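Local coordinates for protein R-imine reductase (Streptomyces kanamyceticus, PDB 3ZGY) that catalyses the R-selective, NADPH-dependent reduction of an imine substrate, pairing a Rossmann-type nucleotide-binding domain with a helical C-terminal domain, at residues D248-I252 with D253-A257; D289-G292 with G293-Y296; I226-V229 with A230-P234. All blocks are in the same frame, centred on the assembly; numbering follows the deposited sequence.

Contact 1 of 3, residues D248-I252 with D253-A257; sequences DDAAI and DTHLA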
loop_
_atom_site.group_PDB
_atom_site.type_symbol
_atom_site.label_atom_id
_atom_site.label_comp_id
_atom_site.label_asym_id
_atom_site.label_seq_id
_atom_site.Cartn_x
_atom_site.Cartn_y
_atom_site.Cartn_z
ATOM N N ASP D 248 -20.700 -8.766 3.172
ATOM C CA ASP D 248 -20.558 -9.136 1.753
ATOM C C ASP D 248 -19.758 -10.469 1.592
ATOM O O ASP D 248 -18.790 -10.546 0.826
ATOM C CB ASP D 248 -19.969 -7.955 0.959
ATOM N N ASP D 249 -20.131 -11.512 2.357
ATOM C CA ASP D 249 -19.387 -12.793 2.332
ATOM C C ASP D 249 -17.969 -12.788 2.898
ATOM O O ASP D 249 -17.327 -13.827 2.868
ATOM C CB ASP D 249 -19.284 -13.359 0.898
ATOM C CG ASP D 249 -20.364 -14.341 0.591
ATOM O OD1 ASP D 249 -20.581 -15.245 1.429
ATOM O OD2 ASP D 249 -20.984 -14.220 -0.485
ATOM N N ALA D 250 -17.455 -11.647 3.354
ATOM C CA ALA D 250 -16.070 -11.562 3.815
ATOM C C ALA D 250 -15.960 -10.928 5.200
ATOM O O ALA D 250 -15.232 -9.974 5.400
ATOM C CB ALA D 250 -15.211 -10.812 2.796
ATOM N N ALA D 251 -16.641 -11.510 6.171
ATOM C CA ALA D 251 -16.708 -10.929 7.497
ATOM C C ALA D 251 -15.401 -11.059 8.256
ATOM O O ALA D 251 -14.608 -11.956 8.016
ATOM C CB ALA D 251 -17.811 -11.579 8.300
ATOM N N ILE D 252 -15.215 -10.184 9.227
ATOM C CA ILE D 252 -13.957 -10.104 9.959
ATOM C C ILE D 252 -13.612 -11.416 10.594
ATOM O O ILE D 252 -12.437 -11.738 10.705
ATOM C CB ILE D 252 -13.981 -8.947 11.000
ATOM C CG1 ILE D 252 -13.881 -7.619 10.258
ATOM C CG2 ILE D 252 -12.817 -8.999 11.966
ATOM C CD1 ILE D 252 -14.341 -6.424 11.068
ATOM N N ASP D 253 -14.624 -12.145 11.069
ATOM C CA ASP D 253 -14.432 -13.498 11.627
ATOM C C ASP D 253 -13.663 -14.383 10.628
ATOM O O ASP D 253 -12.629 -14.942 10.989
ATOM C CB ASP D 253 -15.772 -14.154 11.956
ATOM C CG ASP D 253 -16.427 -13.598 13.224
ATOM O OD1 ASP D 253 -15.713 -13.287 14.208
ATOM O OD2 ASP D 253 -17.685 -13.496 13.229
ATOM N N THR D 254 -14.133 -14.430 9.379
ATOM C CA THR D 254 -13.498 -15.231 8.309
ATOM C C THR D 254 -12.013 -14.892 8.123
ATOM O O THR D 254 -11.183 -15.770 7.863
ATOM C CB THR D 254 -14.122 -15.005 6.854
ATOM O OG1 THR D 254 -15.350 -14.298 6.936
ATOM C CG2 THR D 254 -14.366 -16.331 6.082
ATOM N N HIS D 255 -11.676 -13.611 8.199
ATOM C CA HIS D 255 -10.277 -13.174 8.040
ATOM C C HIS D 255 -9.375 -13.857 9.055
ATOM O O HIS D 255 -8.265 -14.267 8.749
ATOM C CB HIS D 255 -10.187 -11.633 8.165
ATOM C CG HIS D 255 -10.714 -10.892 6.967
ATOM N ND1 HIS D 255 -9.892 -10.248 6.075
ATOM C CD2 HIS D 255 -11.975 -10.718 6.501
ATOM C CE1 HIS D 255 -10.617 -9.686 5.123
ATOM N NE2 HIS D 255 -11.888 -9.961 5.355
ATOM N N LEU D 256 -9.901 -13.973 10.270
ATOM C CA LEU D 256 -9.167 -14.380 11.494
ATOM C C LEU D 256 -8.326 -15.628 11.453
ATOM O O LEU D 256 -7.169 -15.631 11.872
ATOM C CB LEU D 256 -10.212 -14.616 12.576
ATOM C CG LEU D 256 -10.378 -13.676 13.739
ATOM C CD1 LEU D 256 -9.743 -12.307 13.534
ATOM C CD2 LEU D 256 -11.882 -13.581 13.954
ATOM N N ALA D 257 -8.937 -16.711 10.996
ATOM C CA ALA D 257 -8.221 -17.964 10.830
ATOM C C ALA D 257 -7.014 -17.789 9.901
ATOM O O ALA D 257 -5.904 -18.247 10.203
ATOM C CB ALA D 257 -9.142 -18.999 10.248
#
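Thr254 and His255 both turn back on the carbonyl groups of Ala250 and Ala251 at the N-terminal start of helix 252-269, where Ala251 holds the N-cap position. Hydrogen bonds to backbone oxygen carry most of this contact. Ala251 O lies 2.7 Å from Thr254 OG1, the donor, which reaches it at a C=O...OG1 angle of 123° and somewhat off the carbonyl plane. The same oxygen also takes weak bonds from the backbone N of Thr254 and of His255, so three donors converge on it. One residue along, Leu256 N gives Ile252 O a weak bond, 3.4 Å between the two atoms.

The imidazole interactions form a second group. His255 CG stands anti to its own carbonyl carbon (chi1 -74°), which lays the ring beside the incoming chain with one edge facing it. Ala250 O and Ala251 O both sit at that edge, near the ring plane. The ring's stronger polar tie lies on its other nitrogen: ND1 is hydrogen-bonded to NE1 of Trp195 of the second subunit, and the ring of Tyr296 meets the imidazole with the planes inclined to each other.

Van der Waals contact is slight: Leu256 CD2 lies 3.8 Å from Ile252 O, and the leucine also packs on Ala283 and Val287 of helix 274-291. At the imidazole edge, His255 NE2 makes a weak bond to Ala250 O, 3.3 Å apart and bent to 126° at the hydrogen.

Contact 2 of 3, residues D289-G292 with G293-Y296; sequences DGHG and GSGY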
loop_
_atom_site.group_PDB
_atom_site.type_symbol
_atom_site.label_atom_id
_atom_site.label_comp_id
_atom_site.label_asym_id
_atom_site.label_seq_id
_atom_site.Cartn_x
_atom_site.Cartn_y
_atom_site.Cartn_z
ATOM N N ASP D 289 -15.459 -6.142 20.144
ATOM C CA ASP D 289 -16.487 -5.108 20.230
ATOM C C ASP D 289 -17.676 -5.583 19.439
ATOM O O ASP D 289 -18.487 -4.788 19.005
ATOM C CB ASP D 289 -15.996 -3.774 19.638
ATOM C CG ASP D 289 -14.856 -3.159 20.430
ATOM O OD1 ASP D 289 -14.433 -3.761 21.450
ATOM O OD2 ASP D 289 -14.374 -2.078 20.003
ATOM N N GLY D 290 -17.755 -6.881 19.203
ATOM C CA GLY D 290 -18.901 -7.466 18.535
ATOM C C GLY D 290 -19.009 -7.120 17.076
ATOM O O GLY D 290 -20.096 -7.197 16.514
ATOM N N HIS D 291 -17.897 -6.733 16.454
ATOM C CA HIS D 291 -17.920 -6.448 15.023
ATOM C C HIS D 291 -17.497 -7.633 14.166
ATOM O O HIS D 291 -17.406 -7.513 12.928
ATOM C CB HIS D 291 -17.090 -5.216 14.713
ATOM C CG HIS D 291 -17.826 -3.934 14.935
ATOM N ND1 HIS D 291 -18.845 -3.517 14.103
ATOM C CD2 HIS D 291 -17.689 -2.974 15.879
ATOM C CE1 HIS D 291 -19.311 -2.359 14.529
ATOM N NE2 HIS D 291 -18.625 -2.008 15.604
ATOM N N GLY D 292 -17.301 -8.785 14.807
ATOM C CA GLY D 292 -16.941 -10.017 14.105
ATOM C C GLY D 292 -17.756 -10.275 12.853
ATOM O O GLY D 292 -17.239 -10.815 11.861
ATOM N N GLY D 293 -19.032 -9.894 12.878
ATOM C CA GLY D 293 -19.908 -10.163 11.752
ATOM C C GLY D 293 -19.842 -9.142 10.661
ATOM O O GLY D 293 -20.410 -9.357 9.594
ATOM N N SER D 294 -19.137 -8.036 10.898
ATOM C CA SER D 294 -19.095 -6.964 9.900
ATOM C C SER D 294 -17.967 -7.134 8.881
ATOM O O SER D 294 -17.002 -7.882 9.096
ATOM C CB SER D 294 -18.920 -5.611 10.576
ATOM O OG SER D 294 -19.623 -5.542 11.794
ATOM N N GLY D 295 -18.085 -6.407 7.778
ATOM C CA GLY D 295 -16.988 -6.284 6.807
ATOM C C GLY D 295 -15.723 -5.629 7.382
ATOM O O GLY D 295 -15.765 -4.991 8.441
ATOM N N TYR D 296 -14.601 -5.772 6.671
ATOM C CA TYR D 296 -13.283 -5.308 7.154
ATOM C C TYR D 296 -13.323 -3.817 7.514
ATOM O O TYR D 296 -12.743 -3.405 8.501
ATOM C CB TYR D 296 -12.157 -5.622 6.133
ATOM C CG TYR D 296 -10.766 -5.568 6.737
ATOM C CD1 TYR D 296 -10.048 -4.385 6.780
ATOM C CD2 TYR D 296 -10.173 -6.690 7.284
ATOM C CE1 TYR D 296 -8.766 -4.331 7.343
ATOM C CE2 TYR D 296 -8.888 -6.632 7.854
ATOM C CZ TYR D 296 -8.193 -5.448 7.884
ATOM O OH TYR D 296 -6.946 -5.382 8.458
#
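His291 and Ser294 are the end residues of a type I beta turn, their CA atoms 5.3 Å apart, closed by Ser294 N donating to His291 O at 2.7 Å and 162°. The turn follows directly on a Schellman motif that ends helix 274-291: Gly290, with positive phi, is its C-prime residue, with His291 N bonded back to Ala286 O and Gly290 N to Val287 O. The closing amide approaches from well above the plane of the His291 carbonyl, instead of along a lone pair.

The side chains of the two end residues meet over the turn. Ser294 OG lies beside its own backbone N (chi1 -37°), which brings the hydroxyl up to the imidazole edge, close to the ring plane. The bond between His291 ND1 and Ser294 OG is nearly straight at 165°, and either atom could be its donor. This link ties the rotation of the ring to the turn beneath it.

Beyond the turn, Gly292 and Ser294 share backbone hydrogen bonds with Asp253 and Ile252. The hydroxyl stands between two polar atoms of one residue: Ser294 OG is 3.2 Å from His291 ND1 and also 3.2 Å from His291 O.

Contact 3 of 3, residues I226-V229 with A230-P234; sequences IGTV and ADWLP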
loop_
_atom_site.group_PDB
_atom_site.type_symbol
_atom_site.label_atom_id
_atom_site.label_comp_id
_atom_site.label_asym_id
_atom_site.label_seq_id
_atom_site.Cartn_x
_atom_site.Cartn_y
_atom_site.Cartn_z
ATOM N N ILE D 226 -1.997 -5.866 -5.685
ATOM C CA ILE D 226 -2.179 -4.512 -5.247
ATOM C C ILE D 226 -3.296 -3.825 -6.052
ATOM O O ILE D 226 -4.201 -3.182 -5.499
ATOM C CB ILE D 226 -0.877 -3.745 -5.391
ATOM C CG1 ILE D 226 0.177 -4.275 -4.400
ATOM C CG2 ILE D 226 -1.143 -2.298 -5.116
ATOM C CD1 ILE D 226 1.608 -3.748 -4.618
ATOM N N GLY D 227 -3.250 -3.967 -7.364
ATOM C CA GLY D 227 -4.309 -3.401 -8.203
ATOM C C GLY D 227 -5.677 -3.921 -7.815
ATOM O O GLY D 227 -6.663 -3.176 -7.751
ATOM N N THR D 228 -5.770 -5.205 -7.552
ATOM C CA THR D 228 -7.071 -5.747 -7.202
ATOM C C THR D 228 -7.615 -5.143 -5.913
ATOM O O THR D 228 -8.833 -4.858 -5.817
ATOM C CB THR D 228 -6.956 -7.239 -7.016
ATOM O OG1 THR D 228 -6.446 -7.786 -8.211
ATOM C CG2 THR D 228 -8.296 -7.854 -6.697
ATOM N N VAL D 229 -6.714 -4.936 -4.941
ATOM C CA VAL D 229 -7.123 -4.465 -3.621
ATOM C C VAL D 229 -7.490 -2.996 -3.664
ATOM O O VAL D 229 -8.547 -2.590 -3.159
ATOM C CB VAL D 229 -6.044 -4.713 -2.559
ATOM C CG1 VAL D 229 -6.512 -4.145 -1.219
ATOM C CG2 VAL D 229 -5.805 -6.199 -2.432
ATOM N N ALA D 230 -6.644 -2.212 -4.334
ATOM C CA ALA D 230 -6.974 -0.811 -4.672
ATOM C C ALA D 230 -8.400 -0.621 -5.210
ATOM O O ALA D 230 -9.079 0.326 -4.804
ATOM C CB ALA D 230 -5.975 -0.261 -5.656
ATOM N N ASP D 231 -8.873 -1.513 -6.080
ATOM C CA ASP D 231 -10.222 -1.332 -6.627
ATOM C C ASP D 231 -11.262 -1.539 -5.609
ATOM O O ASP D 231 -12.394 -1.164 -5.850
ATOM C CB ASP D 231 -10.537 -2.254 -7.822
ATOM C CG ASP D 231 -9.717 -1.922 -9.070
ATOM O OD1 ASP D 231 -9.033 -0.892 -9.103
ATOM O OD2 ASP D 231 -9.709 -2.742 -10.005
ATOM N N TRP D 232 -10.945 -2.166 -4.488
ATOM C CA TRP D 232 -11.990 -2.295 -3.470
ATOM C C TRP D 232 -12.217 -1.014 -2.700
ATOM O O TRP D 232 -13.212 -0.899 -1.995
ATOM C CB TRP D 232 -11.690 -3.376 -2.444
ATOM C CG TRP D 232 -11.377 -4.716 -2.995
ATOM C CD1 TRP D 232 -11.640 -5.183 -4.233
ATOM C CD2 TRP D 232 -10.752 -5.794 -2.282
ATOM N NE1 TRP D 232 -11.181 -6.469 -4.354
ATOM C CE2 TRP D 232 -10.643 -6.871 -3.167
ATOM C CE3 TRP D 232 -10.267 -5.938 -0.985
ATOM C CZ2 TRP D 232 -10.055 -8.067 -2.808
ATOM C CZ3 TRP D 232 -9.704 -7.133 -0.625
ATOM C CH2 TRP D 232 -9.596 -8.180 -1.533
ATOM N N LEU D 233 -11.267 -0.080 -2.752
ATOM C CA LEU D 233 -11.300 1.024 -1.775
ATOM C C LEU D 233 -12.499 1.990 -1.932
ATOM O O LEU D 233 -13.058 2.406 -0.938
ATOM C CB LEU D 233 -9.975 1.764 -1.754
ATOM C CG LEU D 233 -8.804 0.890 -1.354
ATOM C CD1 LEU D 233 -7.494 1.662 -1.332
ATOM C CD2 LEU D 233 -9.066 0.309 0.005
ATOM N N PRO D 234 -12.911 2.332 -3.177
ATOM C CA PRO D 234 -14.100 3.173 -3.289
ATOM C C PRO D 234 -15.329 2.636 -2.631
ATOM O O PRO D 234 -16.032 3.344 -1.890
ATOM C CB PRO D 234 -14.285 3.293 -4.792
ATOM C CG PRO D 234 -12.859 3.283 -5.333
ATOM C CD PRO D 234 -12.175 2.256 -4.462
#
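Trp232 CG stands anti to its own carbonyl carbon (chi1 -53°), and a chi2 of -18° then turns the indole back over the last turn of the preceding helix, against Val229 and Thr228. Val229 CG1, anti to the backbone N, extends toward the six-membered part of the same ring system. The evidence for packing over a face is direct: Val229 CA lies 4.2 Å from the centroid of the five-membered ring of Trp232, 15° off its normal, a CH-pi contact. Val229 CG1 adds an apolar touch at 4.2 Å from Trp232 CE3, while Thr228 CG2 comes within 4.0 Å of Trp232 NE1. Thr228 O lies over the same indole face, 3.2 Å from Trp232 NE1, but the angle is too poor for a hydrogen bond.

This is the junction between helix 215-230 and helix 233-241, where a type I beta turn from Ala230 to Leu233, closed by Leu233 N bonding Ala230 O, takes over from alpha-helical bonding. The changeover can be followed in the amides. Ala230 N still bonds Ile226 O at 2.9 Å, almost in line with the carbonyl. Asp231 N reaches Gly227 O at 3.2 Å, and Trp232 N instead takes Val229 O, one residue nearer, at 2.8 Å and well above the carbonyl plane. An alanine in place of Trp232 would probably strip the cover from Val229 CA and Thr228 O and leave Met194 of the second subunit without its indole neighbour. Leu233 CG lies 3.9 Å from Val229 O.

Overall arrangement
All three contacts lie in the helical C-terminal region, in chain order contact 3, contact 1, contact 2. All lie away from the NADP(+) site of their own chain, though Asp249 of segment 248-252 packs on Leu29 of the second subunit, one of its NADP(+)-binding residues. Contacts 1 and 2 are joined directly, their centres 8 Å apart: Ile252 N to Ser294 O at 2.9 Å and Asp253 N to Gly292 O at 3.0 Å are probable hydrogen bonds. The start of helix 252-269 is thereby tied to the chain leaving helix 274-291. Contact 3 touches neither, its centre about 18 Å from contact 1 and 21 Å from contact 2. Each of the three reaches the second subunit.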